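Local coordinates for imidazolonepropionase (Unidentified, PDB 2Q09) that hydrolyses the ring of imidazolone-5-propanoate to N-formimidoyl-L-glutamate, the third step of histidine degradation, probably using a metal-bound water in an amidohydrolase-type active site, at the Fe (III) ion site. Numbering follows the deposited sequence.

The Fe (III) ion site. Residues 72, 74, 141, 212, 242, 264-265, 287, 317, 319. With FE (Fe (III) ion), chain B.
The mononuclear metal centre of the amidohydrolase barrel begins with the HxH motif, His72 at the end of strand 68-73 and His74 just after it. Both bind the iron through NE2, with His74 NE2 at 2.1 Å from FE. His242 NE2, from strand 238-243, and Asp317 OD1 join them, and a water makes the coordination close to trigonal bipyramidal. The two motif rings arrive by different torsions: His72 has CG anti to its backbone N (chi1 -179°), His74 has CG anti to its carbonyl carbon (chi1 -58°).

A second shell fixes the His72 ring. His72 ND1 gives a nearly straight, in-plane hydrogen bond of 2.5 Å to Asp264 OD1, which receives it on the anti lone pair; the carboxylate probably makes this imidazole a stronger donor to the metal. One face of the ring lies under Lys141 CE, centred over it, while Leu287 CD1 packs near the rim of the other. The same lysine places its CD over the rim of one face of the His74 ring, so its aliphatic chain packs against both motif rings. Lys141 NZ makes a salt bridge to Asp212 OD2 at 2.9 Å, and Asp212 OD1 takes a weak hydrogen bond from His242 ND1.

Asp317 divides its carboxylate: OD1 binds iron, whereas OD2 lies 3.7 Å from FE and is 2.6 Å from the oxygen of water 1. His265 NE2 meets the oxygen of the same water at 2.8 Å, roughly at right angles to Asp317 OD2, with Leu287 CD1 centred over a face of the His265 ring. Behind the aspartate, Asn319 ND2 donates to Asp317 O at 2.8 Å, nearly along the carbonyl axis but bent at the hydrogen, with the acceptor tilted out of the amide plane, and so helps steady the backbone there. Iron, Asp317 and His265 together hold and probably polarise the water, consistent with its becoming the nucleophile that opens the imidazolone ring.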
# COMPACT_ATOMS: atom_id res chain seq x y z
N HIS A 72 -0.66 0.63 -0.93
CA HIS A 72 -1.30 1.09 -2.15
C HIS A 72 -0.37 1.03 -3.35
O HIS A 72 0.39 1.96 -3.60
CB HIS A 72 -1.81 2.52 -1.95
CG HIS A 72 -2.53 3.09 -3.14
ND1 HIS A 72 -3.78 3.67 -3.05
CD2 HIS A 72 -2.17 3.19 -4.44
CE1 HIS A 72 -4.15 4.11 -4.23
NE2 HIS A 72 -3.19 3.84 -5.10
N HIS A 74 0.27 -0.55 -7.64
CA HIS A 74 -0.21 -1.10 -8.91
C HIS A 74 1.06 -1.68 -9.53
O HIS A 74 1.27 -1.51 -10.72
CB HIS A 74 -0.70 0.00 -9.86
CG HIS A 74 -1.81 0.87 -9.33
ND1 HIS A 74 -3.08 0.86 -9.87
CD2 HIS A 74 -1.80 1.86 -8.40
CE1 HIS A 74 -3.80 1.81 -9.30
NE2 HIS A 74 -3.05 2.43 -8.41
N LYS A 141 -2.91 -4.02 -6.54
CA LYS A 141 -4.22 -3.91 -7.17
C LYS A 141 -4.24 -4.48 -8.58
O LYS A 141 -3.19 -4.68 -9.21
CB LYS A 141 -4.62 -2.44 -7.25
CG LYS A 141 -4.49 -1.67 -5.94
CD LYS A 141 -4.60 -0.17 -6.17
CE LYS A 141 -4.32 0.60 -4.89
NZ LYS A 141 -5.25 0.20 -3.80
N ASP A 212 -11.52 -1.85 -4.80
CA ASP A 212 -11.15 -0.44 -4.94
C ASP A 212 -11.92 0.18 -6.12
O ASP A 212 -12.46 -0.54 -6.96
CB ASP A 212 -9.64 -0.37 -5.21
CG ASP A 212 -9.05 1.01 -4.97
OD1 ASP A 212 -9.80 2.01 -4.86
OD2 ASP A 212 -7.80 1.09 -4.91
N HIS A 242 -9.92 5.33 -4.73
CA HIS A 242 -9.04 6.40 -5.18
C HIS A 242 -9.95 7.63 -5.15
O HIS A 242 -10.71 7.86 -6.09
CB HIS A 242 -8.58 6.15 -6.62
CG HIS A 242 -7.45 5.17 -6.74
ND1 HIS A 242 -7.55 3.85 -6.39
CD2 HIS A 242 -6.19 5.34 -7.22
CE1 HIS A 242 -6.41 3.23 -6.65
NE2 HIS A 242 -5.57 4.11 -7.15
N ASP A 264 -7.82 6.97 -0.73
CA ASP A 264 -6.48 7.37 -1.16
C ASP A 264 -6.37 8.53 -2.14
O ASP A 264 -7.19 8.68 -3.04
CB ASP A 264 -5.76 6.14 -1.72
CG ASP A 264 -5.93 4.89 -0.85
OD1 ASP A 264 -5.14 3.95 -1.00
OD2 ASP A 264 -6.86 4.84 -0.01
N HIS A 265 -5.31 9.33 -1.97
CA HIS A 265 -4.99 10.54 -2.74
C HIS A 265 -5.48 11.75 -1.95
O HIS A 265 -4.70 12.40 -1.27
CB HIS A 265 -5.59 10.50 -4.15
CG HIS A 265 -4.80 9.68 -5.12
ND1 HIS A 265 -3.50 9.99 -5.46
CD2 HIS A 265 -5.12 8.56 -5.81
CE1 HIS A 265 -3.05 9.10 -6.32
NE2 HIS A 265 -4.01 8.22 -6.54
N LEU A 287 -0.43 9.82 -1.11
CA LEU A 287 0.38 9.28 -2.21
C LEU A 287 1.18 10.45 -2.79
O LEU A 287 0.84 10.98 -3.85
CB LEU A 287 -0.55 8.67 -3.26
CG LEU A 287 -1.46 7.58 -2.67
CD1 LEU A 287 -2.50 7.16 -3.70
CD2 LEU A 287 -0.62 6.37 -2.25
N ASP A 317 2.29 4.11 -4.25
CA ASP A 317 1.37 4.16 -5.39
C ASP A 317 2.09 3.72 -6.67
O ASP A 317 1.77 4.19 -7.76
CB ASP A 317 0.79 5.57 -5.58
CG ASP A 317 -0.31 5.62 -6.63
OD1 ASP A 317 -1.05 4.61 -6.76
OD2 ASP A 317 -0.47 6.66 -7.31
N ASN A 319 3.07 2.70 -9.98
CA ASN A 319 2.25 2.46 -11.16
C ASN A 319 2.94 3.10 -12.36
O ASN A 319 3.60 4.15 -12.24
CB ASN A 319 0.83 3.01 -10.96
CG ASN A 319 0.73 4.50 -11.18
OD1 ASN A 319 0.79 4.98 -12.32
ND2 ASN A 319 0.57 5.24 -10.09
FE FE B . -3.24 4.15 -7.26
O HOH W 1 -2.87 6.34 -8.27